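Local coordinates for putative sugar ABC transport system, substrate-binding protein (Bordetella parapertussis, PDB 5IX8), which probably binds a carbohydrate in the periplasm and delivers it to a sugar-importing ABC transporter, at residues Pro207-Gly212 against Ala232-Asn237; Ile213-Ala218 against Val226-Ser231; Val23-Asn28 against Gly32-Ile37; Val118-Thr123 against Ala250-Val255; Lys131-Asp136 against Glu160-Val165. All coordinates share one frame; numbering follows the deposited sequence. Where two conformers were deposited one is given.

How the contacts relate
From the N terminus, contact 3 closes first: a short loop where strand 17-22 of the N-terminal lobe leads into helix 28-43. Contact 4 then opens at residues 118-123 and closes only at 250-255, pairing two crossings between the lobes and enclosing most of the C-terminal lobe. Nested inside it are contact 5, which joins helices 122-135 and 154-168, and later contact 1, which brackets the exit of strand 227-231. Contact 2 is nested in turn inside contact 1 and packs helix 209-221 on that strand. Although contact 3 lies outside every other loop, Asn28 reaches Met233 of contact 1, giving a further tie between the lobes.

Contact 1 of 5, residues Pro207-Gly212 against Ala232-Asn237; sequences PVTFLG and AMVKEN
Thr209, in the first turn of helix 209-221, carries the tight part of this contact, wedged between Ala232 and Val234. Its OG1 donates to Ala232 O at 2.8 Å, approaching that carbonyl 30° off its plane, with Ser231 O as a second, longer partner that must share the proton. With chi1 at -46° the hydroxyl sits beside the backbone N, which swings CG2 to the other flank, where it meets Val234 CG1 at 3.6 Å; both branches of the threonine are thus in use. Thr209 OG1 also lies 3.2 Å from Ala232 CB.

A looser flank lies toward Asn237. Here a single water bridges the segments, donating to Thr209 O at 2.9 Å and accepting from Asn237 ND2 at 3.2 Å. The other end of that amide, OD1, takes Val234 N at 2.9 Å from above its carbonyl plane. Beyond this turn Lys235 and Glu236 face solvent.

The chemistry implies a polar clasp in a mostly buried setting: one hydroxyl can give its proton to either of two successive carbonyls, or share it between them, and so probably fixes the chain's exit from strand 227-231 against the start of the preceding helix.

Contact 2 of 5, residues Ile213-Ala218 against Val226-Ser231; sequences IGAVRA and VKVLTS
Thr206 OG1, gripped by both Leu229 O and Thr230 OG1, tethers the strand that receives Ala215 and Val216 of helix 209-221 on Val228. Backbone bonds hold the strand on both edges: Lys227 and Leu229 pair with Val204 in strand 201-205, whereas Val228 pairs with Arg245 and Leu247. The polar framework therefore runs within the sheet, and the contact with the helix is purely apolar.

Val228 meets the helix with its two methyls in separate directions. CG2 reaches Val216 CG2 at 3.9 Å, the two side chains passing at a slant, while CG1 faces Ala215 CB at a looser 4.2 Å. Its chi1 of 178° sets CG1 anti to the backbone N and CG2 beside it, forking the methyls between successive helical residues. Val216 has a similar rotamer, chi1 167°, which turns CG2 to the strand. The closest CA atoms, those of Val216 and Val228, are 7.0 Å apart, an approach with which the small side chain of Ala215 is consistent.

Leu246 packs on both valines and Val204 on Ala215, extending the apolar layer to neighbouring strands. The arrangement is that of a right-handed beta-alpha-beta crossover, strand 201-205, helix 209-221 and strand 227-231, in the Rossmann-like C-terminal lobe of a periplasmic binding protein.

Contact 3 of 5, residues Val23-Asn28 against Gly32-Ile37; sequences VHLLDN and GIAYGI
Apolar contact between Leu25 and Ala34 is light: Leu25 CD2 reaches Ala34 CB at 4.3 Å. The leucine comes from the loop onto the flank of the helix, and this one methyl branch does the touching.

Backbone hydrogen bonding joins the segments at their near ends. Gly32 N donates to Asn28 O at 2.9 Å, the backbone bond of the first turn of helix 28-43.

Side-chain hydrogen bonds shape the loop itself. His24 ND1 accepts Leu26 N at 3.0 Å with the donor almost exactly in the ring plane, 2° out; the bond comes in at the ring edge and fixes the rotation of the imidazole, which Tyr30 also meets edge-to-face. Asp27 is the N-cap, its OD1 taking the N-H of Phe29.

Links to the other lobe start from the same loop: the amide of Asn28 donates through ND2 to Met233 O, and across the gap between lobes Phe210 packs on Leu26 and Asp27.

Together these features form the first beta-to-alpha connection of the N-terminal Rossmann-like lobe, with a capped helix starting at the interface between lobes, as in type I periplasmic binding proteins.

Contact 4 of 5, residues Val118-Thr123 against Ala250-Val255; sequences VLQDDT and ASEPGV
Gln120 reaches Pro253 because its CG lies anti to the carbonyl carbon (chi1 -76°) and the chain then runs straight (chi2 -175°), carrying the amide across to residues 251-253. There NE2 lies 3.3 Å from Pro253 CD, with Gln120 CD and OE1 each 3.6 Å from that same carbon. OE1 faces the backbone of Glu252, 3.7 Å from its CA. The two side chains, glutamine and proline, approach from opposite directions. Gln120 was modelled in two conformers, so these contacts describe one of them; in it NE2 bonds Val291 O and a water at 2.7 Å. That water also lies by Ser251 O, at a distance too short to be trusted.

Pro253 centres an inverse gamma turn, closed by a weak bond from Gly254 N to Glu252 O. Beside it Glu252 OE1 and Asp122 OD1 stay 5.3 Å apart and share Arg158, whose positive charge probably offsets their repulsion, while Glu252 OE2 bonds Ser231 OG.

Strand 116-119 leaves the N-terminal sheet here for helix 122-135, while strand 246-250 leaves the C-terminal sheet for helix 254-270. With residues 291-294 alongside, these are the three crossings between lobes usual in type I binding proteins, and Met257 of helix 254-270 packs under Gln120.

Contact 5 of 5, residues Lys131-Asp136 against Glu160-Val165; sequences KALCDD and EGFKEV
Leu133 CD2 meets the Phe162 ring obliquely, while Phe205 stacks on that ring from the underlying sheet. The methyl comes 3.8 Å from Phe162 CZ and 4.1 Å from CE1, and the two side chains cross at nearly a right angle. Both have CG anti to the backbone N (Phe162 chi1 179°), which throws the groups off their helices to meet between them.

One turn further on, Val165 CG1 packs mainly on backbone, 3.5 Å from Lys131 N, and also meets Cys134 SG at 4.2 Å. The same sulfur lies against the valine's main chain, SG 3.5 Å from Val165 O.

Helices 122-135 and 154-168 run side by side in roughly the same direction, their local axes 9.7 Å apart and inclined by 28°. They cover one face of the C-terminal sheet in its layered alpha/beta fold, with Leu133 resting on Leu229, Ala132 on Ala248 and Phe162 on Leu173. A disulfide from Cys134 to Cys169, just past the second helix, ties the pair covalently.

On the solvent side Lys131 runs along its own helix toward Asp135, NZ forming a salt bridge 2.9 Å long to the syn lone pair of Asp135 OD2.

Contact 1 of 5, residues Pro207-Gly212 against Ala232-Asn237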
# COMPACT_ATOMS: atom_id res chain seq x y z
N PRO A 207 7.26 -7.63 -1.99
CA PRO A 207 6.23 -6.93 -1.22
C PRO A 207 5.26 -6.11 -2.04
O PRO A 207 4.27 -5.66 -1.45
CB PRO A 207 7.05 -6.01 -0.31
CG PRO A 207 8.24 -5.59 -1.23
CD PRO A 207 8.57 -6.96 -1.87
N VAL A 208 5.52 -5.86 -3.34
CA VAL A 208 4.72 -4.92 -4.12
C VAL A 208 4.67 -5.35 -5.58
O VAL A 208 5.56 -6.04 -6.08
CB VAL A 208 5.26 -3.46 -4.07
CG1 VAL A 208 5.33 -2.96 -2.68
CG2 VAL A 208 6.64 -3.37 -4.74
N THR A 209 3.60 -4.90 -6.26
CA THR A 209 3.29 -5.21 -7.65
C THR A 209 4.49 -5.25 -8.57
O THR A 209 4.75 -6.26 -9.23
CB THR A 209 2.30 -4.18 -8.20
OG1 THR A 209 1.23 -3.96 -7.28
CG2 THR A 209 1.74 -4.68 -9.52
N PHE A 210 5.22 -4.14 -8.69
CA PHE A 210 6.25 -4.09 -9.73
C PHE A 210 7.42 -5.01 -9.43
O PHE A 210 8.07 -5.47 -10.36
CB PHE A 210 6.78 -2.67 -9.91
CG PHE A 210 5.79 -1.73 -10.47
CD1 PHE A 210 4.67 -2.21 -11.15
CD2 PHE A 210 5.97 -0.37 -10.35
CE1 PHE A 210 3.73 -1.31 -11.69
CE2 PHE A 210 5.03 0.52 -10.88
CZ PHE A 210 3.93 0.04 -11.56
N LEU A 211 7.74 -5.23 -8.14
CA LEU A 211 8.79 -6.21 -7.84
C LEU A 211 8.31 -7.61 -8.19
O LEU A 211 9.08 -8.40 -8.74
CB LEU A 211 9.22 -6.11 -6.37
CG LEU A 211 10.03 -4.87 -5.99
CD1 LEU A 211 10.26 -4.85 -4.48
CD2 LEU A 211 11.35 -4.80 -6.76
N GLY A 212 7.04 -7.92 -7.94
CA GLY A 212 6.50 -9.20 -8.37
C GLY A 212 6.53 -9.38 -9.89
O GLY A 212 6.87 -10.46 -10.38
N ALA A 232 -0.80 -6.37 -4.03
CA ALA A 232 -1.50 -5.31 -4.76
C ALA A 232 -1.79 -5.72 -6.20
O ALA A 232 -0.89 -5.76 -7.04
CB ALA A 232 -0.73 -3.99 -4.72
N MSE A 233 -3.06 -6.01 -6.49
CA MSE A 233 -3.43 -6.56 -7.78
C MSE A 233 -3.34 -5.57 -8.92
O MSE A 233 -3.69 -4.40 -8.76
CB MSE A 233 -4.86 -7.09 -7.75
CG MSE A 233 -5.00 -8.35 -6.87
SE MSE A 233 -4.31 -9.94 -7.76
CE MSE A 233 -5.58 -10.11 -9.22
N VAL A 234 -2.93 -6.08 -10.08
CA VAL A 234 -3.20 -5.45 -11.36
C VAL A 234 -3.85 -6.51 -12.24
O VAL A 234 -3.70 -7.71 -12.00
CB VAL A 234 -1.92 -4.89 -12.03
CG1 VAL A 234 -1.33 -3.76 -11.20
CG2 VAL A 234 -0.92 -5.99 -12.19
N LYS A 235 -4.58 -6.06 -13.27
CA LYS A 235 -5.33 -6.97 -14.13
C LYS A 235 -4.49 -8.14 -14.61
O LYS A 235 -4.95 -9.29 -14.62
CB LYS A 235 -5.88 -6.18 -15.33
CG LYS A 235 -6.62 -7.04 -16.37
CD LYS A 235 -7.92 -7.60 -15.80
CE LYS A 235 -8.43 -8.80 -16.62
NZ LYS A 235 -8.51 -8.53 -18.11
N GLU A 236 -3.25 -7.88 -15.04
CA GLU A 236 -2.42 -8.93 -15.61
C GLU A 236 -2.08 -10.02 -14.60
O GLU A 236 -1.73 -11.15 -15.01
CB GLU A 236 -1.15 -8.30 -16.21
CG GLU A 236 -1.45 -7.46 -17.45
CD GLU A 236 -2.08 -6.09 -17.16
OE1 GLU A 236 -2.12 -5.66 -15.97
OE2 GLU A 236 -2.50 -5.42 -18.14
N ASN A 237 -2.18 -9.72 -13.30
CA ASN A 237 -1.92 -10.74 -12.28
C ASN A 237 -2.94 -11.87 -12.33
O ASN A 237 -2.65 -12.98 -11.87
CB ASN A 237 -1.99 -10.14 -10.89
CG ASN A 237 -0.86 -9.15 -10.59
OD1 ASN A 237 -1.03 -8.30 -9.73
ND2 ASN A 237 0.27 -9.27 -11.28
O HOH W 1 2.76 -8.30 -9.51

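Contact 2 of 5, residues Ile213-Ala218 against Val226-Ser231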
# COMPACT_ATOMS: atom_id res chain seq x y z
N ILE A 213 6.12 -8.36 -10.65
CA ILE A 213 6.19 -8.43 -12.11
C ILE A 213 7.63 -8.64 -12.57
O ILE A 213 7.90 -9.45 -13.46
CB ILE A 213 5.60 -7.15 -12.76
CG1 ILE A 213 4.15 -6.90 -12.33
CG2 ILE A 213 5.73 -7.19 -14.33
CD1 ILE A 213 3.17 -7.87 -12.89
N GLY A 214 8.56 -7.88 -11.99
CA GLY A 214 9.95 -8.04 -12.38
C GLY A 214 10.46 -9.43 -12.05
O GLY A 214 11.22 -10.03 -12.83
N ALA A 215 10.04 -9.97 -10.90
CA ALA A 215 10.46 -11.32 -10.53
C ALA A 215 9.95 -12.33 -11.55
O ALA A 215 10.69 -13.24 -11.96
CB ALA A 215 9.97 -11.67 -9.12
N VAL A 216 8.70 -12.18 -11.99
CA VAL A 216 8.15 -13.07 -13.01
C VAL A 216 8.92 -12.94 -14.31
O VAL A 216 9.21 -13.94 -14.98
CB VAL A 216 6.64 -12.80 -13.19
CG1 VAL A 216 6.08 -13.50 -14.46
CG2 VAL A 216 5.86 -13.27 -11.96
N ARG A 217 9.29 -11.71 -14.70
CA ARG A 217 10.08 -11.57 -15.94
C ARG A 217 11.40 -12.30 -15.81
O ARG A 217 11.85 -12.96 -16.76
CB ARG A 217 10.37 -10.10 -16.31
CG ARG A 217 9.19 -9.21 -16.68
CD ARG A 217 9.70 -7.82 -17.18
NE ARG A 217 10.19 -7.80 -18.56
CZ ARG A 217 11.00 -6.87 -19.09
NH1 ARG A 217 11.48 -5.90 -18.34
NH2 ARG A 217 11.38 -6.93 -20.38
N ALA A 218 12.05 -12.17 -14.65
CA ALA A 218 13.32 -12.86 -14.42
C ALA A 218 13.15 -14.37 -14.45
O ALA A 218 13.99 -15.09 -15.02
CB ALA A 218 13.95 -12.43 -13.09
N VAL A 226 9.76 -21.01 -10.62
CA VAL A 226 9.49 -20.53 -9.26
C VAL A 226 8.10 -19.94 -9.20
O VAL A 226 7.59 -19.40 -10.19
CB VAL A 226 10.55 -19.51 -8.80
CG1 VAL A 226 11.92 -20.18 -8.66
CG2 VAL A 226 10.61 -18.30 -9.76
N LYS A 227 7.50 -20.01 -8.01
CA LYS A 227 6.21 -19.39 -7.74
C LYS A 227 6.47 -18.10 -6.99
O LYS A 227 7.25 -18.08 -6.04
CB LYS A 227 5.31 -20.30 -6.90
CG LYS A 227 4.99 -21.60 -7.61
CD LYS A 227 4.23 -22.54 -6.69
CE LYS A 227 3.70 -23.71 -7.49
NZ LYS A 227 2.85 -23.16 -8.60
N VAL A 228 5.79 -17.04 -7.40
CA VAL A 228 6.03 -15.70 -6.87
C VAL A 228 4.87 -15.30 -5.96
O VAL A 228 3.71 -15.60 -6.26
CB VAL A 228 6.24 -14.68 -8.01
CG1 VAL A 228 6.44 -13.26 -7.45
CG2 VAL A 228 7.44 -15.12 -8.85
N LEU A 229 5.21 -14.68 -4.83
CA LEU A 229 4.26 -14.06 -3.92
C LEU A 229 4.45 -12.57 -4.02
O LEU A 229 5.59 -12.09 -4.08
CB LEU A 229 4.50 -14.50 -2.47
CG LEU A 229 4.24 -16.00 -2.26
CD1 LEU A 229 5.51 -16.78 -2.34
CD2 LEU A 229 3.53 -16.24 -0.94
N THR A 230 3.35 -11.83 -4.01
CA THR A 230 3.45 -10.40 -4.12
C THR A 230 2.20 -9.76 -3.53
O THR A 230 1.38 -10.43 -2.88
CB THR A 230 3.68 -10.02 -5.59
OG1 THR A 230 4.09 -8.64 -5.70
CG2 THR A 230 2.42 -10.24 -6.39
N SER A 231 2.06 -8.45 -3.73
CA SER A 231 0.97 -7.72 -3.12
C SER A 231 0.50 -6.64 -4.08
O SER A 231 1.28 -6.11 -4.87
CB SER A 231 1.43 -7.12 -1.79
OG SER A 231 0.33 -6.53 -1.11

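Contact 3 of 5, residues Val23-Asn28 against Gly32-Ile37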
# COMPACT_ATOMS: atom_id res chain seq x y z
N VAL A 23 3.06 9.05 -3.43
CA VAL A 23 4.41 8.84 -3.95
C VAL A 23 4.41 8.90 -5.48
O VAL A 23 5.24 9.61 -6.09
CB VAL A 23 5.01 7.50 -3.46
CG1 VAL A 23 6.44 7.35 -4.02
CG2 VAL A 23 5.00 7.45 -1.93
N HIS A 24 3.52 8.15 -6.10
CA HIS A 24 3.49 8.01 -7.55
C HIS A 24 2.12 7.45 -7.93
O HIS A 24 1.42 6.85 -7.12
CB HIS A 24 4.64 7.11 -8.05
CG HIS A 24 4.48 5.67 -7.66
ND1 HIS A 24 3.60 4.81 -8.30
CD2 HIS A 24 5.08 4.93 -6.70
CE1 HIS A 24 3.67 3.62 -7.74
NE2 HIS A 24 4.54 3.66 -6.76
N LEU A 25 1.76 7.64 -9.19
CA LEU A 25 0.51 7.10 -9.70
C LEU A 25 0.73 6.03 -10.76
O LEU A 25 -0.05 5.92 -11.70
CB LEU A 25 -0.39 8.20 -10.25
CG LEU A 25 -0.83 9.24 -9.22
CD1 LEU A 25 -1.51 10.41 -9.92
CD2 LEU A 25 -1.70 8.65 -8.12
N LEU A 26 1.81 5.23 -10.64
CA LEU A 26 2.18 4.27 -11.66
C LEU A 26 1.60 2.87 -11.45
O LEU A 26 1.66 2.07 -12.39
CB LEU A 26 3.71 4.16 -11.76
CG LEU A 26 4.31 5.51 -12.15
CD1 LEU A 26 5.84 5.36 -12.16
CD2 LEU A 26 3.76 6.04 -13.50
N ASP A 27 1.02 2.57 -10.28
CA ASP A 27 0.35 1.28 -10.13
C ASP A 27 -1.07 1.48 -9.62
O ASP A 27 -1.59 2.59 -9.68
CB ASP A 27 1.14 0.32 -9.22
CG ASP A 27 1.35 0.83 -7.78
OD1 ASP A 27 0.58 1.67 -7.28
OD2 ASP A 27 2.31 0.33 -7.13
N ASN A 28 -1.75 0.43 -9.19
CA ASN A 28 -3.13 0.63 -8.79
C ASN A 28 -3.27 1.09 -7.35
O ASN A 28 -4.40 1.38 -6.93
CB ASN A 28 -3.95 -0.66 -8.96
CG ASN A 28 -4.31 -0.90 -10.39
OD1 ASN A 28 -4.34 0.05 -11.19
ND2 ASN A 28 -4.58 -2.16 -10.74
N GLY A 32 -5.41 4.07 -6.87
CA GLY A 32 -6.67 3.70 -6.24
C GLY A 32 -7.06 4.60 -5.09
O GLY A 32 -8.23 5.01 -4.96
N ILE A 33 -6.12 4.89 -4.19
CA ILE A 33 -6.43 5.81 -3.11
C ILE A 33 -6.92 7.15 -3.66
O ILE A 33 -7.95 7.68 -3.23
CB ILE A 33 -5.21 6.00 -2.19
CG1 ILE A 33 -4.82 4.67 -1.56
CG2 ILE A 33 -5.52 7.09 -1.17
CD1 ILE A 33 -3.54 4.77 -0.76
N ALA A 34 -6.20 7.68 -4.66
CA ALA A 34 -6.58 8.96 -5.25
C ALA A 34 -7.96 8.89 -5.88
O ALA A 34 -8.78 9.79 -5.67
CB ALA A 34 -5.54 9.42 -6.28
N TYR A 35 -8.25 7.81 -6.63
CA TYR A 35 -9.58 7.62 -7.20
C TYR A 35 -10.65 7.55 -6.09
O TYR A 35 -11.72 8.17 -6.21
CB TYR A 35 -9.64 6.35 -8.05
CG TYR A 35 -11.06 6.04 -8.42
CD1 TYR A 35 -11.73 6.82 -9.36
CD2 TYR A 35 -11.76 5.01 -7.78
CE1 TYR A 35 -13.07 6.58 -9.64
CE2 TYR A 35 -13.10 4.76 -8.07
CZ TYR A 35 -13.74 5.55 -9.02
OH TYR A 35 -15.06 5.34 -9.37
N GLY A 36 -10.39 6.78 -5.03
CA GLY A 36 -11.39 6.66 -3.96
C GLY A 36 -11.67 7.99 -3.31
O GLY A 36 -12.82 8.32 -3.02
N ILE A 37 -10.62 8.81 -3.13
CA ILE A 37 -10.84 10.14 -2.56
C ILE A 37 -11.68 10.99 -3.50
O ILE A 37 -12.66 11.64 -3.09
CB ILE A 37 -9.50 10.81 -2.25
CG1 ILE A 37 -8.80 10.06 -1.10
CG2 ILE A 37 -9.72 12.28 -1.87
CD1 ILE A 37 -7.38 10.61 -0.83

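Contact 4 of 5, residues Val118-Thr123 against Ala250-Val255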
# COMPACT_ATOMS: atom_id res chain seq x y z
N VAL A 118 -5.65 5.95 7.45
CA VAL A 118 -6.43 4.84 6.91
C VAL A 118 -5.45 4.04 6.09
O VAL A 118 -4.91 4.56 5.10
CB VAL A 118 -7.61 5.30 6.04
CG1 VAL A 118 -8.30 4.08 5.45
CG2 VAL A 118 -8.63 6.15 6.83
N LEU A 119 -5.19 2.80 6.50
CA LEU A 119 -4.18 2.02 5.77
C LEU A 119 -4.48 0.54 5.98
O LEU A 119 -5.65 0.15 5.98
CB LEU A 119 -2.76 2.43 6.20
CG LEU A 119 -2.33 2.39 7.68
CD1 LEU A 119 -0.80 2.26 7.73
CD2 LEU A 119 -2.74 3.63 8.46
N GLN A 120 -3.44 -0.29 6.02
CA GLN A 120 -3.57 -1.70 6.37
C GLN A 120 -2.39 -2.08 7.24
O GLN A 120 -1.42 -1.33 7.36
CB GLN A 120 -3.61 -2.63 5.15
CG GLN A 120 -4.93 -2.65 4.41
CD GLN A 120 -4.94 -3.68 3.28
OE1 GLN A 120 -4.02 -3.74 2.50
NE2 GLN A 120 -5.97 -4.49 3.23
N ASP A 121 -2.47 -3.27 7.83
CA ASP A 121 -1.44 -3.78 8.74
C ASP A 121 -0.36 -4.45 7.90
O ASP A 121 -0.53 -5.58 7.44
CB ASP A 121 -2.07 -4.76 9.72
CG ASP A 121 -1.13 -5.23 10.79
OD1 ASP A 121 0.10 -5.26 10.55
OD2 ASP A 121 -1.63 -5.59 11.88
N ASP A 122 0.78 -3.77 7.71
CA ASP A 122 1.82 -4.29 6.83
C ASP A 122 2.44 -5.59 7.37
O ASP A 122 2.72 -6.51 6.58
CB ASP A 122 2.88 -3.22 6.59
CG ASP A 122 2.36 -2.12 5.66
OD1 ASP A 122 2.14 -2.38 4.44
OD2 ASP A 122 2.10 -1.02 6.17
N THR A 123 2.60 -5.72 8.69
CA THR A 123 3.08 -7.00 9.20
C THR A 123 2.13 -8.14 8.83
O THR A 123 2.58 -9.25 8.48
CB THR A 123 3.25 -6.93 10.72
OG1 THR A 123 4.13 -5.85 11.03
CG2 THR A 123 3.85 -8.25 11.22
N ALA A 250 -1.50 -10.47 -2.17
CA ALA A 250 -2.31 -9.81 -1.15
C ALA A 250 -3.10 -8.67 -1.79
O ALA A 250 -2.56 -7.90 -2.59
CB ALA A 250 -1.41 -9.32 -0.02
N SER A 251 -4.41 -8.59 -1.49
CA SER A 251 -5.22 -7.47 -1.97
C SER A 251 -4.86 -6.21 -1.19
O SER A 251 -4.80 -6.25 0.04
CB SER A 251 -6.72 -7.80 -1.80
OG SER A 251 -7.57 -6.66 -1.98
N GLU A 252 -4.60 -5.10 -1.88
CA GLU A 252 -4.44 -3.81 -1.22
C GLU A 252 -5.53 -2.88 -1.74
O GLU A 252 -5.43 -2.35 -2.86
CB GLU A 252 -3.05 -3.23 -1.49
CG GLU A 252 -1.99 -4.07 -0.78
CD GLU A 252 -0.61 -3.44 -0.81
OE1 GLU A 252 -0.42 -2.34 -0.24
OE2 GLU A 252 0.31 -4.03 -1.44
N PRO A 253 -6.61 -2.73 -1.01
CA PRO A 253 -7.80 -2.04 -1.54
C PRO A 253 -7.70 -0.52 -1.43
O PRO A 253 -8.31 0.12 -0.59
CB PRO A 253 -8.92 -2.62 -0.67
CG PRO A 253 -8.26 -2.87 0.61
CD PRO A 253 -6.87 -3.37 0.28
N GLY A 254 -6.91 0.07 -2.33
CA GLY A 254 -6.66 1.51 -2.27
C GLY A 254 -7.95 2.31 -2.41
O GLY A 254 -8.09 3.37 -1.81
N VAL A 255 -8.87 1.83 -3.26
CA VAL A 255 -10.07 2.60 -3.55
C VAL A 255 -10.89 2.76 -2.28
O VAL A 255 -11.30 3.86 -1.94
CB VAL A 255 -10.91 1.93 -4.66
CG1 VAL A 255 -12.26 2.62 -4.79
CG2 VAL A 255 -10.17 1.96 -5.99
O HOH W 2 -6.62 -6.61 1.63

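Contact 5 of 5, residues Lys131-Asp136 against Glu160-Val165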
# COMPACT_ATOMS: atom_id res chain seq x y z
N LYS A 131 1.44 -17.57 5.18
CA LYS A 131 0.52 -18.69 5.26
C LYS A 131 0.28 -19.30 3.89
O LYS A 131 0.24 -20.53 3.74
CB LYS A 131 -0.81 -18.26 5.89
CG LYS A 131 -1.87 -19.39 5.90
CD LYS A 131 -3.19 -18.90 6.49
CE LYS A 131 -4.37 -19.83 6.19
NZ LYS A 131 -4.08 -21.23 6.62
N ALA A 132 0.14 -18.45 2.86
CA ALA A 132 -0.02 -18.99 1.50
C ALA A 132 1.17 -19.86 1.11
O ALA A 132 1.00 -20.95 0.55
CB ALA A 132 -0.21 -17.84 0.52
N LEU A 133 2.38 -19.40 1.44
CA LEU A 133 3.59 -20.17 1.18
C LEU A 133 3.53 -21.50 1.91
O LEU A 133 3.71 -22.58 1.31
CB LEU A 133 4.80 -19.36 1.64
CG LEU A 133 6.14 -20.06 1.49
CD1 LEU A 133 6.67 -19.85 0.09
CD2 LEU A 133 7.13 -19.54 2.52
N CYS A 134 3.27 -21.45 3.21
CA CYS A 134 3.27 -22.68 4.01
C CYS A 134 2.22 -23.66 3.51
O CYS A 134 2.49 -24.86 3.40
CB CYS A 134 3.05 -22.33 5.47
SG CYS A 134 4.46 -21.41 6.18
N ASP A 135 1.02 -23.17 3.18
CA ASP A 135 -0.04 -24.04 2.69
C ASP A 135 0.26 -24.63 1.31
O ASP A 135 -0.37 -25.62 0.93
CB ASP A 135 -1.36 -23.28 2.66
CG ASP A 135 -1.88 -22.96 4.05
OD1 ASP A 135 -1.36 -23.53 5.04
OD2 ASP A 135 -2.82 -22.15 4.17
N ASP A 136 1.18 -24.05 0.56
CA ASP A 136 1.60 -24.65 -0.69
C ASP A 136 2.59 -25.80 -0.50
O ASP A 136 2.97 -26.44 -1.48
CB ASP A 136 2.21 -23.58 -1.59
CG ASP A 136 2.33 -24.02 -3.01
OD1 ASP A 136 1.27 -24.32 -3.61
OD2 ASP A 136 3.46 -24.07 -3.54
N GLU A 160 9.13 -8.86 7.87
CA GLU A 160 9.10 -9.45 9.20
C GLU A 160 7.92 -10.41 9.37
O GLU A 160 8.07 -11.51 9.92
CB GLU A 160 9.06 -8.35 10.27
CG GLU A 160 10.43 -7.68 10.44
CD GLU A 160 10.36 -6.37 11.21
OE1 GLU A 160 9.25 -6.00 11.68
OE2 GLU A 160 11.41 -5.71 11.35
N GLY A 161 6.73 -10.01 8.92
CA GLY A 161 5.57 -10.89 9.04
C GLY A 161 5.71 -12.14 8.21
O GLY A 161 5.40 -13.25 8.68
N PHE A 162 6.20 -12.00 6.96
CA PHE A 162 6.45 -13.15 6.10
C PHE A 162 7.47 -14.10 6.73
O PHE A 162 7.24 -15.31 6.80
CB PHE A 162 6.93 -12.66 4.72
CG PHE A 162 7.25 -13.76 3.77
CD1 PHE A 162 6.22 -14.49 3.19
CD2 PHE A 162 8.56 -14.09 3.47
CE1 PHE A 162 6.48 -15.53 2.32
CE2 PHE A 162 8.84 -15.15 2.60
CZ PHE A 162 7.78 -15.85 2.00
N LYS A 163 8.59 -13.55 7.22
CA LYS A 163 9.64 -14.41 7.76
C LYS A 163 9.16 -15.19 8.98
O LYS A 163 9.53 -16.36 9.16
CB LYS A 163 10.86 -13.58 8.12
CG LYS A 163 12.00 -14.43 8.69
CD LYS A 163 13.33 -13.68 8.72
CE LYS A 163 13.18 -12.36 9.43
NZ LYS A 163 14.51 -11.66 9.61
N GLU A 164 8.41 -14.54 9.87
CA GLU A 164 7.90 -15.21 11.06
C GLU A 164 7.09 -16.44 10.68
O GLU A 164 7.35 -17.55 11.15
CB GLU A 164 7.04 -14.24 11.89
CG GLU A 164 6.38 -14.88 13.11
CD GLU A 164 5.46 -13.90 13.84
OE1 GLU A 164 5.97 -12.86 14.32
OE2 GLU A 164 4.25 -14.15 13.95
N VAL A 165 6.15 -16.28 9.75
CA VAL A 165 5.26 -17.38 9.42
C VAL A 165 5.98 -18.41 8.57
O VAL A 165 5.84 -19.62 8.79
CB VAL A 165 4.00 -16.82 8.74
CG1 VAL A 165 3.15 -17.96 8.19
CG2 VAL A 165 3.19 -15.99 9.75